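Local coordinates for protein sialyltransferase 0160 (Photobacterium damselae, PDB 4R84) that transfers sialic acid from its CMP-activated donor to galactoside acceptors, probably forming alpha-2,6 linkages, and is a glycosyltransferase of the GT-B structural group, at residues D39-E44 with T114-T119; Y46-I51 with I79-V84; A85-Q90 with S193-N198. One frame throughout, in Å; residues are numbered along the deposited sequence.

In the fold
All three contacts lie toward one end of the chain, in and beside the small N-terminal beta domain and well away from the CMP-3-fluoro-sialic acid bound in the GT-B part. Contacts 1 and 2 have centres about 16 Å apart. They meet through the interior of the beta domain, where Val-40 packs on Tyr-46 and Val-115 on Phe-83. Contact 3 sits about 7 Å from contact 1, centre to centre, and carries on from it: Glu-42 is joined to Leu-88 and Arg-196, and strands 106-125 and 197-204 are neighbours in one sheet. Contacts 2 and 3, about 22 Å apart between centres, are linked only by the chain running from Val-84 into Ala-85.

Contact 1 of 3, residues D39-E44 with T114-T119; sequences DVVETE and TVVAPT
Val-41 turns CG1 anti to its backbone N (chi1 176°), which lays that methyl against the ring of Pro-118, CG1 to CB 3.8 Å, and leaves CG2 facing Val-116. The isopropyl group of Val-116 is rotated differently, at chi1 -61°: CG2 is wedged between its own backbone N and carbonyl carbon and meets Val-41 CG2 at 4.1 Å, while CG1 rests on the carboxylate carbon of Asp-39, 3.9 Å from CG. Asp-39, Val-41, Thr-114 and Val-116 all lie on one face of the sheet, with Val-40 and Val-115 on the other. Beneath these side chains the two backbones run side by side, the first strand of the N-terminal domain next to its last, a parallel pairing of first and last strands as in immunoglobulin-like sandwiches such as PKD domains. Val-40 N donates to Thr-114 O at 2.8 Å, Val-116 N to Val-40 O at 2.9 Å, and Glu-42 N to Val-116 O at 3.0 Å. After the last bond the partners separate: residues 41-44 fold into a type II turn, whereas 114-119 continues into the strand that enters the glycosyltransferase part. Glu-42 crosses Val-115 at about a right angle, CG to CG1 3.7 Å, and its extended chain carries the buried carboxylate onward to Leu-88 N, Asn-195 and Arg-196.

Contact 2 of 3, residues Y46-I51 with I79-V84; sequences YQLTPI and ISFDFV
Tyr-46 and Phe-83 bond to each other twice through their backbones, the Tyr-46 N to Phe-83 O link being 2.8 Å long and nearly straight. Leu-48 and Phe-81 repeat the double pairing less evenly: Leu-48 N to Phe-81 O is just as short, yet bent to 133° at the hydrogen. Between them Gln-47 and Asp-82 form a non-hydrogen-bonded pair. On the face opposite Leu-48, one water joins these two side chains, accepting from Gln-47 NE2 and donating to Asp-82 OD1. Past the end of the ladder, Thr-49 OG1 and Ser-80 OG share a hydrogen bond of 2.7 Å. Among apolar groups, Leu-48, Phe-81 and Phe-83 share one face with Tyr-46. Phe-81 holds its ring between its own backbone N and carbonyl carbon (chi1 65°), alongside Leu-48, whose CB makes a CH-pi contact over one ring face, offset toward the rim, 4.1 Å from the centroid. Leu-48 CD1 closes tightly on Phe-81 CZ at 3.4 Å. Beyond the strands, Pro-50 CD touches Ile-79 CG2 at 3.8 Å. Leu-48 reaches Phe-96 and Thr-111 of the facing sheet, and Phe-83 reaches Leu-113 and Val-115, so this antiparallel pair forms one wall of a two-layer beta sandwich, as in PKD-like domains.

Contact 3 of 3, residues A85-Q90 with S193-N198; sequences APELKQ and SKNRLN
Leu-88 O receives the side-chain amide of Asn-195, ND2 to O 2.8 Å, and this bond marks the close-fitting part of the contact. Asn-195 swings its CG away from the backbone N (chi1 171°) and extends across to the 85-90 loop, and the carbonyl oxygen lies almost in the plane of its amide. ND2 also donates to Glu-42 OE1, so two acceptors hold the amide and settle which end is nitrogen. Arg-196, the next residue, adds to this part. Its CD lies 3.5 Å from Lys-89 O; beyond it the bend at chi3 (-67°) lays the guanidinium flat against the loop backbone, with Gln-90 C 3.3 Å above its plane and offset toward the rim. Salt bridges grip the two terminal nitrogens, NH2 to Glu-42 and NH1 to Asp-91. On the looser side, toward solvent, Glu-87 crosses Asn-195 at a slant, its CB 3.6 Å from ND2 and its carboxylate turned 47° from the amide. There the polar link runs through a water, which donates to Glu-87 OE2 at 2.7 Å and accepts from Asn-195 N at 2.9 Å. The loop before strand 92-101 thus meets the residues just ahead of strand 197-204 chiefly through polar groups, and an arginine paired with two carboxylates suggests that charge contributes much of the hold at this point.

Contact 1 of 3, residues D39-E44 with T114-T119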
loop_
_atom_site.group_PDB
_atom_site.type_symbol
_atom_site.label_atom_id
_atom_site.label_comp_id
_atom_site.label_asym_id
_atom_site.label_seq_id
_atom_site.Cartn_x
_atom_site.Cartn_y
_atom_site.Cartn_z
ATOM N N ASP A 39 24.552 -6.090 -0.700
ATOM C CA ASP A 39 23.982 -7.438 -0.718
ATOM C C ASP A 39 24.118 -8.010 -2.122
ATOM O O ASP A 39 23.878 -7.308 -3.102
ATOM C CB ASP A 39 22.502 -7.430 -0.305
ATOM C CG ASP A 39 22.305 -7.128 1.169
ATOM O OD1 ASP A 39 23.309 -7.115 1.920
ATOM O OD2 ASP A 39 21.143 -6.923 1.581
ATOM N N VAL A 40 24.530 -9.269 -2.222
ATOM C CA VAL A 40 24.580 -9.941 -3.515
ATOM C C VAL A 40 23.691 -11.172 -3.435
ATOM O O VAL A 40 23.875 -12.046 -2.576
ATOM C CB VAL A 40 26.029 -10.324 -3.924
ATOM C CG1 VAL A 40 26.079 -10.804 -5.385
ATOM C CG2 VAL A 40 26.991 -9.140 -3.727
ATOM N N VAL A 41 22.700 -11.237 -4.321
ATOM C CA VAL A 41 21.796 -12.365 -4.341
ATOM C C VAL A 41 22.540 -13.592 -4.837
ATOM O O VAL A 41 23.345 -13.490 -5.760
ATOM C CB VAL A 41 20.578 -12.079 -5.236
ATOM C CG1 VAL A 41 19.688 -13.310 -5.337
ATOM C CG2 VAL A 41 19.812 -10.899 -4.653
ATOM N N GLU A 42 22.293 -14.728 -4.194
ATOM C CA GLU A 42 22.883 -16.008 -4.631
ATOM C C GLU A 42 22.797 -16.176 -6.147
ATOM O O GLU A 42 21.746 -15.957 -6.739
ATOM C CB GLU A 42 22.176 -17.182 -3.944
ATOM C CG GLU A 42 22.430 -17.273 -2.457
ATOM C CD GLU A 42 21.830 -18.503 -1.800
ATOM O OE1 GLU A 42 20.908 -19.152 -2.361
ATOM O OE2 GLU A 42 22.304 -18.843 -0.700
ATOM N N THR A 43 23.920 -16.591 -6.732
ATOM C CA THR A 43 24.152 -16.815 -8.173
ATOM C C THR A 43 24.350 -15.539 -8.998
ATOM O O THR A 43 24.773 -15.624 -10.151
ATOM C CB THR A 43 23.019 -17.656 -8.868
ATOM O OG1 THR A 43 21.890 -16.828 -9.155
ATOM C CG2 THR A 43 22.610 -18.874 -8.033
ATOM N N GLU A 44 24.107 -14.365 -8.424
ATOM C CA GLU A 44 24.314 -13.121 -9.166
ATOM C C GLU A 44 25.755 -12.618 -9.010
ATOM O O GLU A 44 26.492 -13.072 -8.137
ATOM C CB GLU A 44 23.287 -12.056 -8.718
ATOM C CG GLU A 44 21.844 -12.499 -8.987
ATOM C CD GLU A 44 20.823 -11.379 -8.903
ATOM O OE1 GLU A 44 21.184 -10.249 -8.522
ATOM O OE2 GLU A 44 19.644 -11.639 -9.236
ATOM N N THR A 114 27.541 -9.171 1.316
ATOM C CA THR A 114 26.770 -10.165 2.034
ATOM C C THR A 114 25.943 -10.954 1.007
ATOM O O THR A 114 25.172 -10.379 0.243
ATOM C CB THR A 114 25.851 -9.517 3.113
ATOM O OG1 THR A 114 26.656 -8.792 4.054
ATOM C CG2 THR A 114 25.092 -10.577 3.880
ATOM N N VAL A 115 26.151 -12.262 0.962
ATOM C CA VAL A 115 25.377 -13.125 0.069
ATOM C C VAL A 115 24.046 -13.418 0.702
ATOM O O VAL A 115 23.985 -13.886 1.842
ATOM C CB VAL A 115 26.132 -14.432 -0.234
ATOM C CG1 VAL A 115 25.251 -15.412 -1.016
ATOM C CG2 VAL A 115 27.421 -14.123 -0.984
ATOM N N VAL A 116 22.984 -13.096 -0.026
ATOM C CA VAL A 116 21.630 -13.204 0.508
ATOM C C VAL A 116 20.764 -14.084 -0.363
ATOM O O VAL A 116 21.022 -14.268 -1.547
ATOM C CB VAL A 116 20.963 -11.815 0.650
ATOM C CG1 VAL A 116 21.794 -10.963 1.615
ATOM C CG2 VAL A 116 20.838 -11.137 -0.699
ATOM N N ALA A 117 19.704 -14.603 0.242
ATOM C CA ALA A 117 18.703 -15.337 -0.507
ATOM C C ALA A 117 17.968 -14.385 -1.437
ATOM O O ALA A 117 17.817 -13.203 -1.138
ATOM C CB ALA A 117 17.719 -16.008 0.451
ATOM N N PRO A 118 17.478 -14.897 -2.566
ATOM C CA PRO A 118 16.605 -14.042 -3.371
ATOM C C PRO A 118 15.317 -13.737 -2.609
ATOM O O PRO A 118 14.949 -14.496 -1.705
ATOM C CB PRO A 118 16.308 -14.889 -4.603
ATOM C CG PRO A 118 16.477 -16.317 -4.121
ATOM C CD PRO A 118 17.637 -16.242 -3.146
ATOM N N THR A 119 14.662 -12.648 -2.989
ATOM C CA THR A 119 13.409 -12.218 -2.357
ATOM C C THR A 119 12.322 -12.185 -3.403
ATOM O O THR A 119 12.521 -11.621 -4.501
ATOM C CB THR A 119 13.549 -10.826 -1.700
ATOM O OG1 THR A 119 14.544 -10.881 -0.672
ATOM C CG2 THR A 119 12.207 -10.369 -1.078
#

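Contact 2 of 3, residues Y46-I51 with I79-V84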
loop_
_atom_site.group_PDB
_atom_site.type_symbol
_atom_site.label_atom_id
_atom_site.label_comp_id
_atom_site.label_asym_id
_atom_site.label_seq_id
_atom_site.Cartn_x
_atom_site.Cartn_y
_atom_site.Cartn_z
ATOM N N TYR A 46 28.708 -9.534 -8.654
ATOM C CA TYR A 46 29.067 -8.198 -8.207
ATOM C C TYR A 46 30.506 -7.927 -8.638
ATOM O O TYR A 46 31.364 -8.785 -8.454
ATOM C CB TYR A 46 28.909 -8.074 -6.691
ATOM C CG TYR A 46 29.145 -6.678 -6.161
ATOM C CD1 TYR A 46 30.440 -6.218 -5.903
ATOM C CD2 TYR A 46 28.078 -5.821 -5.901
ATOM C CE1 TYR A 46 30.657 -4.933 -5.417
ATOM C CE2 TYR A 46 28.289 -4.544 -5.417
ATOM C CZ TYR A 46 29.572 -4.106 -5.174
ATOM O OH TYR A 46 29.765 -2.830 -4.687
ATOM N N GLN A 47 30.774 -6.771 -9.241
ATOM C CA GLN A 47 32.146 -6.470 -9.668
ATOM C C GLN A 47 32.938 -5.758 -8.579
ATOM O O GLN A 47 32.647 -4.610 -8.246
ATOM C CB GLN A 47 32.176 -5.602 -10.928
ATOM C CG GLN A 47 33.607 -5.439 -11.466
ATOM C CD GLN A 47 33.734 -4.407 -12.574
ATOM O OE1 GLN A 47 33.240 -3.287 -12.459
ATOM N NE2 GLN A 47 34.411 -4.781 -13.650
ATOM N N LEU A 48 33.939 -6.430 -8.022
ATOM C CA LEU A 48 34.824 -5.750 -7.084
ATOM C C LEU A 48 35.780 -4.832 -7.850
ATOM O O LEU A 48 36.412 -5.236 -8.837
ATOM C CB LEU A 48 35.589 -6.756 -6.224
ATOM C CG LEU A 48 34.700 -7.399 -5.153
ATOM C CD1 LEU A 48 35.293 -8.698 -4.663
ATOM C CD2 LEU A 48 34.414 -6.460 -3.987
ATOM N N THR A 49 35.897 -3.597 -7.372
ATOM C CA THR A 49 36.684 -2.582 -8.062
ATOM C C THR A 49 37.083 -1.507 -7.053
ATOM O O THR A 49 36.393 -1.307 -6.051
ATOM C CB THR A 49 35.885 -1.956 -9.228
ATOM O OG1 THR A 49 36.742 -1.147 -10.040
ATOM C CG2 THR A 49 34.737 -1.115 -8.699
ATOM N N PRO A 50 38.219 -0.831 -7.288
ATOM C CA PRO A 50 38.537 0.275 -6.381
ATOM C C PRO A 50 37.512 1.395 -6.479
ATOM O O PRO A 50 36.996 1.658 -7.563
ATOM C CB PRO A 50 39.914 0.747 -6.869
ATOM C CG PRO A 50 40.492 -0.457 -7.596
ATOM C CD PRO A 50 39.308 -1.107 -8.241
ATOM N N ILE A 51 37.209 2.025 -5.351
ATOM C CA ILE A 51 36.282 3.144 -5.309
ATOM C C ILE A 51 37.013 4.475 -5.470
ATOM O O ILE A 51 37.891 4.797 -4.669
ATOM C CB ILE A 51 35.486 3.170 -3.995
ATOM C CG1 ILE A 51 34.655 1.897 -3.857
ATOM C CG2 ILE A 51 34.606 4.413 -3.934
ATOM C CD1 ILE A 51 33.906 1.531 -5.121
ATOM N N ILE A 79 42.611 -5.444 -11.292
ATOM C CA ILE A 79 42.089 -4.193 -10.780
ATOM C C ILE A 79 40.621 -4.389 -10.444
ATOM O O ILE A 79 40.191 -4.121 -9.328
ATOM C CB ILE A 79 42.238 -3.032 -11.781
ATOM C CG1 ILE A 79 43.713 -2.797 -12.114
ATOM C CG2 ILE A 79 41.646 -1.762 -11.204
ATOM C CD1 ILE A 79 44.585 -2.579 -10.895
ATOM N N SER A 80 39.863 -4.865 -11.426
ATOM C CA SER A 80 38.459 -5.197 -11.221
ATOM C C SER A 80 38.260 -6.667 -11.526
ATOM O O SER A 80 38.875 -7.199 -12.449
ATOM C CB SER A 80 37.561 -4.341 -12.114
ATOM O OG SER A 80 37.707 -2.963 -11.818
ATOM N N PHE A 81 37.397 -7.331 -10.766
ATOM C CA PHE A 81 37.084 -8.725 -11.057
ATOM C C PHE A 81 35.706 -9.078 -10.537
ATOM O O PHE A 81 35.118 -8.343 -9.738
ATOM C CB PHE A 81 38.119 -9.685 -10.459
ATOM C CG PHE A 81 38.156 -9.689 -8.963
ATOM C CD1 PHE A 81 38.913 -8.754 -8.274
ATOM C CD2 PHE A 81 37.406 -10.607 -8.242
ATOM C CE1 PHE A 81 38.940 -8.746 -6.893
ATOM C CE2 PHE A 81 37.427 -10.608 -6.864
ATOM C CZ PHE A 81 38.201 -9.667 -6.186
ATOM N N ASP A 82 35.202 -10.219 -10.986
ATOM C CA ASP A 82 33.841 -10.609 -10.627
ATOM C C ASP A 82 33.775 -11.522 -9.416
ATOM O O ASP A 82 34.495 -12.516 -9.320
ATOM C CB ASP A 82 33.155 -11.310 -11.801
ATOM C CG ASP A 82 32.742 -10.354 -12.907
ATOM O OD1 ASP A 82 32.813 -9.118 -12.716
ATOM O OD2 ASP A 82 32.318 -10.851 -13.974
ATOM N N PHE A 83 32.888 -11.155 -8.496
ATOM C CA PHE A 83 32.468 -12.000 -7.393
ATOM C C PHE A 83 31.137 -12.627 -7.801
ATOM O O PHE A 83 30.156 -11.909 -8.037
ATOM C CB PHE A 83 32.325 -11.167 -6.109
ATOM C CG PHE A 83 31.722 -11.903 -4.937
ATOM C CD1 PHE A 83 32.529 -12.567 -4.026
ATOM C CD2 PHE A 83 30.343 -11.881 -4.712
ATOM C CE1 PHE A 83 31.972 -13.220 -2.932
ATOM C CE2 PHE A 83 29.781 -12.541 -3.628
ATOM C CZ PHE A 83 30.594 -13.202 -2.733
ATOM N N VAL A 84 31.110 -13.954 -7.909
ATOM C CA VAL A 84 29.866 -14.677 -8.160
ATOM C C VAL A 84 29.356 -15.264 -6.858
ATOM O O VAL A 84 30.034 -16.091 -6.245
ATOM C CB VAL A 84 30.045 -15.815 -9.173
ATOM C CG1 VAL A 84 28.705 -16.519 -9.425
ATOM C CG2 VAL A 84 30.637 -15.282 -10.469
HETATM O O HOH W 1 34.861 -7.792 -13.908
#

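Contact 3 of 3, residues A85-Q90 with S193-N198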
loop_
_atom_site.group_PDB
_atom_site.type_symbol
_atom_site.label_atom_id
_atom_site.label_comp_id
_atom_site.label_asym_id
_atom_site.label_seq_id
_atom_site.Cartn_x
_atom_site.Cartn_y
_atom_site.Cartn_z
ATOM N N ALA A 85 28.189 -14.810 -6.407
ATOM C CA ALA A 85 27.643 -15.266 -5.134
ATOM C C ALA A 85 27.291 -16.746 -5.161
ATOM O O ALA A 85 26.501 -17.186 -5.996
ATOM C CB ALA A 85 26.403 -14.441 -4.751
ATOM N N PRO A 86 27.858 -17.519 -4.226
ATOM C CA PRO A 86 27.564 -18.950 -4.115
ATOM C C PRO A 86 26.183 -19.209 -3.544
ATOM O O PRO A 86 25.572 -18.288 -2.965
ATOM C CB PRO A 86 28.640 -19.457 -3.150
ATOM C CG PRO A 86 29.008 -18.273 -2.349
ATOM C CD PRO A 86 28.899 -17.095 -3.274
ATOM N N GLU A 87 25.710 -20.444 -3.688
ATOM C CA GLU A 87 24.474 -20.882 -3.047
ATOM C C GLU A 87 24.811 -21.499 -1.696
ATOM O O GLU A 87 25.560 -22.471 -1.612
ATOM C CB GLU A 87 23.708 -21.870 -3.939
ATOM C CG GLU A 87 23.129 -21.193 -5.166
ATOM C CD GLU A 87 22.692 -22.165 -6.235
ATOM O OE1 GLU A 87 23.470 -23.068 -6.592
ATOM O OE2 GLU A 87 21.566 -22.019 -6.721
ATOM N N LEU A 88 24.266 -20.896 -0.642
ATOM C CA LEU A 88 24.658 -21.186 0.728
ATOM C C LEU A 88 23.484 -21.712 1.537
ATOM O O LEU A 88 22.346 -21.644 1.093
ATOM C CB LEU A 88 25.208 -19.922 1.384
ATOM C CG LEU A 88 26.390 -19.251 0.696
ATOM C CD1 LEU A 88 26.715 -17.940 1.395
ATOM C CD2 LEU A 88 27.607 -20.174 0.679
ATOM N N LYS A 89 23.771 -22.191 2.745
ATOM C CA LYS A 89 22.725 -22.672 3.636
ATOM C C LYS A 89 22.168 -21.485 4.430
ATOM O O LYS A 89 21.069 -21.549 4.976
ATOM C CB LYS A 89 23.299 -23.706 4.600
ATOM C CG LYS A 89 23.785 -24.989 3.950
ATOM C CD LYS A 89 24.181 -26.012 5.007
ATOM C CE LYS A 89 24.676 -27.307 4.380
ATOM N NZ LYS A 89 26.043 -27.135 3.804
ATOM N N GLN A 90 22.931 -20.399 4.468
ATOM C CA GLN A 90 22.527 -19.177 5.176
ATOM C C GLN A 90 23.345 -18.015 4.642
ATOM O O GLN A 90 24.367 -18.217 3.992
ATOM C CB GLN A 90 22.727 -19.279 6.693
ATOM C CG GLN A 90 24.180 -19.434 7.109
ATOM C CD GLN A 90 24.365 -19.600 8.609
ATOM O OE1 GLN A 90 23.404 -19.576 9.373
ATOM N NE2 GLN A 90 25.617 -19.735 9.037
ATOM N N SER A 193 12.475 -23.508 -7.469
ATOM C CA SER A 193 13.555 -23.200 -8.404
ATOM C C SER A 193 14.777 -22.549 -7.739
ATOM O O SER A 193 15.836 -22.382 -8.367
ATOM C CB SER A 193 13.035 -22.284 -9.513
ATOM O OG SER A 193 12.929 -20.945 -9.058
ATOM N N LYS A 194 14.631 -22.178 -6.468
ATOM C CA LYS A 194 15.686 -21.452 -5.751
ATOM C C LYS A 194 16.330 -22.286 -4.650
ATOM O O LYS A 194 15.692 -23.143 -4.046
ATOM C CB LYS A 194 15.128 -20.155 -5.125
ATOM C CG LYS A 194 14.434 -19.216 -6.094
ATOM C CD LYS A 194 15.387 -18.709 -7.176
ATOM C CE LYS A 194 14.727 -17.626 -8.015
ATOM N NZ LYS A 194 15.559 -17.226 -9.190
ATOM N N ASN A 195 17.598 -22.020 -4.375
ATOM C CA ASN A 195 18.290 -22.680 -3.278
ATOM C C ASN A 195 17.717 -22.274 -1.920
ATOM O O ASN A 195 17.552 -23.107 -1.017
ATOM C CB ASN A 195 19.788 -22.362 -3.355
ATOM C CG ASN A 195 20.547 -22.814 -2.137
ATOM O OD1 ASN A 195 20.695 -24.016 -1.891
ATOM N ND2 ASN A 195 21.095 -21.855 -1.396
ATOM N N ARG A 196 17.431 -20.983 -1.793
ATOM C CA ARG A 196 16.776 -20.406 -0.613
ATOM C C ARG A 196 15.838 -19.310 -1.086
ATOM O O ARG A 196 16.053 -18.756 -2.155
ATOM C CB ARG A 196 17.807 -19.823 0.371
ATOM C CG ARG A 196 18.666 -20.816 1.109
ATOM C CD ARG A 196 19.488 -20.105 2.177
ATOM N NE ARG A 196 20.489 -19.190 1.625
ATOM C CZ ARG A 196 20.771 -17.987 2.135
ATOM N NH1 ARG A 196 20.086 -17.529 3.177
ATOM N NH2 ARG A 196 21.707 -17.219 1.577
ATOM N N LEU A 197 14.810 -18.981 -0.308
ATOM C CA LEU A 197 13.909 -17.907 -0.711
ATOM C C LEU A 197 13.325 -17.158 0.484
ATOM O O LEU A 197 12.871 -17.780 1.439
ATOM C CB LEU A 197 12.767 -18.470 -1.576
ATOM C CG LEU A 197 11.752 -17.422 -2.062
ATOM C CD1 LEU A 197 12.432 -16.478 -3.065
ATOM C CD2 LEU A 197 10.528 -18.114 -2.669
ATOM N N ASN A 198 13.363 -15.825 0.420
ATOM C CA ASN A 198 12.585 -14.975 1.313
ATOM C C ASN A 198 11.339 -14.494 0.589
ATOM O O ASN A 198 11.407 -14.043 -0.555
ATOM C CB ASN A 198 13.393 -13.765 1.780
ATOM C CG ASN A 198 14.488 -14.138 2.752
ATOM O OD1 ASN A 198 14.313 -15.015 3.599
ATOM N ND2 ASN A 198 15.631 -13.489 2.622
HETATM O O HOH W 2 19.262 -20.653 -6.328
#